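PDB 5FJZ: coatomer subunit delta from Saccharomyces cerevisiae, which forms part of the COPI vesicle coat, probably serving in retrograde Golgi-to-ER transport, and binds Dsl1 through its mu-homology domain. Local coordinates for residues A[136-141]-A[215-220]; A[167-172]-A[190-195]. One frame throughout, in Å; residues are numbered along the deposited sequence.

Interaction 1: A[136-141]-A[215-220]; sequences QGFDVI and DALYPM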
loop_
_atom_site.group_PDB
_atom_site.type_symbol
_atom_site.label_atom_id
_atom_site.label_comp_id
_atom_site.label_asym_id
_atom_site.label_seq_id
_atom_site.Cartn_x
_atom_site.Cartn_y
_atom_site.Cartn_z
ATOM N N GLN A 136 -25.684 -27.505 -0.163
ATOM C CA GLN A 136 -24.758 -27.748 -1.285
ATOM C C GLN A 136 -23.352 -27.199 -0.930
ATOM O O GLN A 136 -22.896 -26.116 -1.367
ATOM C CB GLN A 136 -25.326 -27.148 -2.547
ATOM C CG GLN A 136 -24.552 -27.504 -3.838
ATOM C CD GLN A 136 -24.386 -29.006 -4.215
ATOM O OE1 GLN A 136 -24.662 -29.383 -5.368
ATOM N NE2 GLN A 136 -23.873 -29.846 -3.296
ATOM N N GLY A 137 -22.658 -27.977 -0.115
ATOM C CA GLY A 137 -21.465 -27.442 0.538
ATOM C C GLY A 137 -20.996 -28.370 1.616
ATOM O O GLY A 137 -21.008 -29.579 1.414
ATOM N N PHE A 138 -20.500 -27.791 2.699
ATOM C CA PHE A 138 -19.613 -28.514 3.565
ATOM C C PHE A 138 -19.849 -28.329 5.053
ATOM O O PHE A 138 -20.223 -27.280 5.513
ATOM C CB PHE A 138 -18.164 -28.165 3.206
ATOM C CG PHE A 138 -17.773 -28.486 1.772
ATOM C CD1 PHE A 138 -18.061 -27.607 0.762
ATOM C CD2 PHE A 138 -17.152 -29.707 1.449
ATOM C CE1 PHE A 138 -17.759 -27.887 -0.558
ATOM C CE2 PHE A 138 -16.803 -29.993 0.131
ATOM C CZ PHE A 138 -17.133 -29.083 -0.874
ATOM N N ASP A 139 -19.615 -29.420 5.798
ATOM C CA ASP A 139 -19.664 -29.456 7.219
ATOM C C ASP A 139 -18.204 -29.248 7.679
ATOM O O ASP A 139 -17.293 -30.023 7.366
ATOM C CB ASP A 139 -20.237 -30.783 7.796
ATOM C CG ASP A 139 -21.693 -31.032 7.441
ATOM O OD1 ASP A 139 -22.506 -30.128 7.189
ATOM O OD2 ASP A 139 -22.085 -32.199 7.424
ATOM N N VAL A 140 -17.970 -28.103 8.302
ATOM C CA VAL A 140 -16.687 -27.683 8.729
ATOM C C VAL A 140 -16.546 -27.759 10.195
ATOM O O VAL A 140 -17.450 -27.337 10.933
ATOM C CB VAL A 140 -16.443 -26.200 8.325
ATOM C CG1 VAL A 140 -15.070 -25.738 8.745
ATOM C CG2 VAL A 140 -16.613 -26.028 6.810
ATOM N N ILE A 141 -15.372 -28.186 10.653
ATOM C CA ILE A 141 -15.018 -28.102 12.034
ATOM C C ILE A 141 -13.651 -27.405 12.146
ATOM O O ILE A 141 -12.660 -27.824 11.544
ATOM C CB ILE A 141 -14.921 -29.536 12.702
ATOM C CG1 ILE A 141 -16.266 -30.246 12.637
ATOM C CG2 ILE A 141 -14.383 -29.424 14.136
ATOM C CD1 ILE A 141 -16.310 -31.652 13.266
ATOM N N ASP A 215 -11.648 -26.524 -1.684
ATOM C CA ASP A 215 -10.500 -25.587 -1.663
ATOM C C ASP A 215 -10.956 -24.109 -1.612
ATOM O O ASP A 215 -10.186 -23.278 -1.179
ATOM C CB ASP A 215 -9.534 -25.775 -2.812
ATOM C CG ASP A 215 -8.776 -27.087 -2.775
ATOM O OD1 ASP A 215 -8.497 -27.617 -1.675
ATOM O OD2 ASP A 215 -8.474 -27.592 -3.881
ATOM N N ALA A 216 -12.216 -23.837 -1.923
ATOM C CA ALA A 216 -12.798 -22.519 -1.891
ATOM C C ALA A 216 -13.051 -22.025 -0.489
ATOM O O ALA A 216 -13.244 -20.826 -0.237
ATOM C CB ALA A 216 -14.138 -22.530 -2.621
ATOM N N LEU A 217 -13.039 -22.964 0.460
ATOM C CA LEU A 217 -13.255 -22.608 1.832
ATOM C C LEU A 217 -11.987 -22.003 2.437
ATOM O O LEU A 217 -12.012 -21.597 3.585
ATOM C CB LEU A 217 -13.661 -23.864 2.636
ATOM C CG LEU A 217 -14.946 -24.609 2.323
ATOM C CD1 LEU A 217 -14.916 -25.962 3.071
ATOM C CD2 LEU A 217 -16.126 -23.810 2.776
ATOM N N TYR A 218 -10.851 -22.032 1.711
ATOM C CA TYR A 218 -9.579 -21.605 2.268
ATOM C C TYR A 218 -8.991 -20.405 1.476
ATOM O O TYR A 218 -9.332 -20.247 0.305
ATOM C CB TYR A 218 -8.588 -22.771 2.245
ATOM C CG TYR A 218 -8.980 -23.872 3.150
ATOM C CD1 TYR A 218 -8.639 -23.877 4.474
ATOM C CD2 TYR A 218 -9.662 -24.978 2.644
ATOM C CE1 TYR A 218 -9.059 -24.925 5.317
ATOM C CE2 TYR A 218 -10.118 -25.989 3.463
ATOM C CZ TYR A 218 -9.814 -25.965 4.787
ATOM O OH TYR A 218 -10.226 -27.010 5.591
ATOM N N PRO A 219 -8.176 -19.522 2.098
ATOM C CA PRO A 219 -7.750 -19.474 3.518
ATOM C C PRO A 219 -8.867 -19.097 4.510
ATOM O O PRO A 219 -9.693 -18.205 4.276
ATOM C CB PRO A 219 -6.611 -18.492 3.486
ATOM C CG PRO A 219 -6.908 -17.534 2.311
ATOM C CD PRO A 219 -7.735 -18.314 1.331
ATOM N N MET A 220 -8.919 -19.769 5.636
ATOM C CA MET A 220 -9.765 -19.343 6.727
ATOM C C MET A 220 -8.932 -18.446 7.657
ATOM O O MET A 220 -7.827 -18.811 8.055
ATOM C CB MET A 220 -10.263 -20.570 7.527
ATOM C CG MET A 220 -11.065 -21.556 6.700
ATOM S SD MET A 220 -11.682 -22.956 7.666
ATOM C CE MET A 220 -12.500 -23.890 6.366
#
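This contact lies between the two sheets of a beta sandwich in the mu-homology domain, where Phe-138 and Val-140 of strand 137-146 pack on Leu-217 and Met-220. Residues 215-217 end a short 3-10 segment that begins earlier in the chain, and the chain then enters strand 220-229 of the facing sheet. Phe-138 and Val-140 are alternate residues, so both point toward this turn. The contact is wholly apolar. Leu-217 CD1 touches both, 3.9 Å from Phe-138 CB and 4.1 Å from Val-140 CG2. The leucine crosses the Phe-138 side chain at a slant, but it meets the valine methyl tip to tip. Val-140 has CG1 anti to the backbone N (chi1 -179°), which divides its two methyls between two partners. CG2 goes to Leu-217, while CG1 lies 4.0 Å from Met-220 CE. Met-220 is extended beyond CG and slides past Val-140 in the opposite direction. Val-129 of strand 123-131 touches both Phe-138 and Leu-217, and Ile-159 of strand 155-159 packs against Leu-217 and Met-220. Strand 137-146 belongs to the region that interacts with DSL1. At the turn, Asp-215 forms a salt bridge with Arg-29, and its other carboxylate oxygen pairs with Arg-91 of a neighbouring subunit. The peptide bond before Pro-219 is cis. The turn itself is held by a backbone hydrogen bond from Tyr-218 N to Asp-215 O, 3.2 Å long.

Interaction 2: A[167-172]-A[190-195]; sequences VDINTE and TSIKIS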
loop_
_atom_site.group_PDB
_atom_site.type_symbol
_atom_site.label_atom_id
_atom_site.label_comp_id
_atom_site.label_asym_id
_atom_site.label_seq_id
_atom_site.Cartn_x
_atom_site.Cartn_y
_atom_site.Cartn_z
ATOM N N VAL A 167 -25.642 -19.735 6.832
ATOM C CA VAL A 167 -24.793 -20.665 7.591
ATOM C C VAL A 167 -25.573 -21.274 8.746
ATOM O O VAL A 167 -26.239 -20.570 9.448
ATOM C CB VAL A 167 -23.681 -19.835 8.300
ATOM C CG1 VAL A 167 -22.916 -20.704 9.271
ATOM C CG2 VAL A 167 -22.769 -19.179 7.313
ATOM N N ASP A 168 -25.383 -22.570 8.995
ATOM C CA ASP A 168 -26.003 -23.322 10.055
ATOM C C ASP A 168 -24.929 -23.731 11.019
ATOM O O ASP A 168 -24.004 -24.466 10.654
ATOM C CB ASP A 168 -26.677 -24.559 9.399
ATOM C CG ASP A 168 -27.462 -25.415 10.346
ATOM O OD1 ASP A 168 -27.625 -25.092 11.540
ATOM O OD2 ASP A 168 -27.888 -26.490 9.876
ATOM N N ILE A 169 -24.966 -23.103 12.167
ATOM C CA ILE A 169 -24.052 -23.351 13.304
ATOM C C ILE A 169 -24.419 -24.687 13.919
ATOM O O ILE A 169 -25.585 -24.907 14.272
ATOM C CB ILE A 169 -24.196 -22.275 14.401
ATOM C CG1 ILE A 169 -23.984 -20.860 13.908
ATOM C CG2 ILE A 169 -23.274 -22.556 15.604
ATOM C CD1 ILE A 169 -22.718 -20.700 13.103
ATOM N N ASN A 170 -23.482 -25.621 13.967
ATOM C CA ASN A 170 -23.747 -26.954 14.518
ATOM C C ASN A 170 -23.370 -26.960 15.984
ATOM O O ASN A 170 -22.235 -27.218 16.401
ATOM C CB ASN A 170 -23.055 -27.983 13.594
ATOM C CG ASN A 170 -23.636 -27.936 12.162
ATOM O OD1 ASN A 170 -24.803 -27.580 11.960
ATOM N ND2 ASN A 170 -22.822 -28.279 11.164
ATOM N N THR A 171 -24.366 -26.628 16.809
ATOM C CA THR A 171 -24.165 -26.392 18.222
ATOM C C THR A 171 -23.721 -27.679 18.941
ATOM O O THR A 171 -23.054 -27.617 19.935
ATOM C CB THR A 171 -25.414 -25.799 18.886
ATOM O OG1 THR A 171 -26.491 -26.727 18.740
ATOM C CG2 THR A 171 -25.837 -24.422 18.210
ATOM N N GLU A 172 -24.055 -28.840 18.379
ATOM C CA GLU A 172 -23.710 -30.127 19.036
ATOM C C GLU A 172 -22.217 -30.432 18.957
ATOM O O GLU A 172 -21.718 -31.273 19.680
ATOM C CB GLU A 172 -24.460 -31.286 18.367
ATOM C CG GLU A 172 -24.149 -31.433 16.848
ATOM C CD GLU A 172 -25.177 -30.771 15.938
ATOM O OE1 GLU A 172 -25.312 -29.536 16.118
ATOM O OE2 GLU A 172 -25.843 -31.427 15.068
ATOM N N THR A 190 -17.542 -14.618 4.820
ATOM C CA THR A 190 -18.544 -14.795 5.850
ATOM C C THR A 190 -17.875 -15.018 7.218
ATOM O O THR A 190 -16.991 -15.829 7.345
ATOM C CB THR A 190 -19.408 -15.997 5.455
ATOM O OG1 THR A 190 -19.929 -15.777 4.126
ATOM C CG2 THR A 190 -20.521 -16.218 6.476
ATOM N N SER A 191 -18.321 -14.288 8.228
ATOM C CA SER A 191 -17.649 -14.206 9.510
ATOM C C SER A 191 -18.540 -14.727 10.631
ATOM O O SER A 191 -19.724 -14.345 10.757
ATOM C CB SER A 191 -17.202 -12.799 9.870
ATOM O OG SER A 191 -16.187 -12.368 8.957
ATOM N N ILE A 192 -17.943 -15.549 11.472
ATOM C CA ILE A 192 -18.619 -16.177 12.636
ATOM C C ILE A 192 -17.858 -15.830 13.866
ATOM O O ILE A 192 -16.648 -16.061 13.963
ATOM C CB ILE A 192 -18.717 -17.752 12.533
ATOM C CG1 ILE A 192 -19.451 -18.123 11.273
ATOM C CG2 ILE A 192 -19.398 -18.250 13.830
ATOM C CD1 ILE A 192 -19.274 -19.600 10.839
ATOM N N LYS A 193 -18.554 -15.324 14.859
ATOM C CA LYS A 193 -17.939 -14.949 16.075
ATOM C C LYS A 193 -18.238 -15.898 17.145
ATOM O O LYS A 193 -19.385 -16.294 17.318
ATOM C CB LYS A 193 -18.486 -13.610 16.513
ATOM C CG LYS A 193 -18.008 -13.070 17.851
ATOM C CD LYS A 193 -18.084 -11.526 17.925
ATOM C CE LYS A 193 -19.187 -11.041 18.819
ATOM N NZ LYS A 193 -20.532 -11.510 18.454
ATOM N N ILE A 194 -17.240 -16.162 17.958
ATOM C CA ILE A 194 -17.403 -16.901 19.184
ATOM C C ILE A 194 -17.189 -15.961 20.366
ATOM O O ILE A 194 -16.269 -15.123 20.366
ATOM C CB ILE A 194 -16.462 -18.136 19.178
ATOM C CG1 ILE A 194 -17.319 -19.339 18.844
ATOM C CG2 ILE A 194 -15.789 -18.428 20.500
ATOM C CD1 ILE A 194 -16.481 -20.424 18.233
ATOM N N SER A 195 -18.025 -16.086 21.374
ATOM C CA SER A 195 -17.984 -15.174 22.520
ATOM C C SER A 195 -16.728 -15.214 23.344
ATOM O O SER A 195 -16.190 -14.168 23.701
ATOM C CB SER A 195 -19.195 -15.445 23.434
ATOM O OG SER A 195 -19.750 -14.217 23.826
#
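The hydroxyl oxygen OG1 of Thr-190 is gripped by two groups, while the methyl of the same residue meets Val-167 across a beta sandwich. OG1 hydrogen-bonds to the backbone oxygen of Val-161 and to Gln-102 NE2 of another subunit. The methyl makes the apolar contact: Thr-190 CG2 lies 3.8 Å from Val-167 CG2, tip to tip. The chi1 of -55° sets this division. It puts OG1 beside the backbone N and CG2 anti to it. The sandwich belongs to the mu-homology domain. Strand 168-169 is an edge strand of the four-stranded sheet, and strand 190-194 lies in the facing sheet, between strands 155-159 and 180-182. Val-167 also reaches Ile-192, its CG1 standing 4.1 Å from Ile-192 CD1 as the two side chains cross. Ile-192 therefore has two neighbours on the opposite segment. Its CD1 serves Val-167 and its CG2 serves Ile-169. Phe-207 of strand 202-210 packs on both Val-167 and Ile-192, and Val-181 of strand 180-182 touches Val-167. The backbone N of Val-167 hydrogen-bonds to Asn-100 OD1 of that same neighbouring subunit, so the subunit binds both segments. Ile-169 bends at CG1 (chi2 -50°), and its CD1 meets Ile-192 CG2 end-on at 4.2 Å.

In the fold
Both interactions lie between the two sheets of one beta sandwich in the mu-homology domain; in interaction 1 the second side is mostly the loop leading into strand 220-229. Their centres are 13 Å apart, and their nearest atoms are about 4 Å apart without touching. Along the chain, the two segments of interaction 2 come between those of interaction 1. Strand 202-210 separates strands 137-146 and 168-169 in one sheet. Strand 155-159 separates strands 220-229 and 190-194 in the other. Phe-207 bridges the two contacts, packing on Val-140, Val-167 and Ile-192. Different subunits approach the two sites: one pairs with Asp-215, beside interaction 1, and another with Val-167 and Thr-190 of interaction 2.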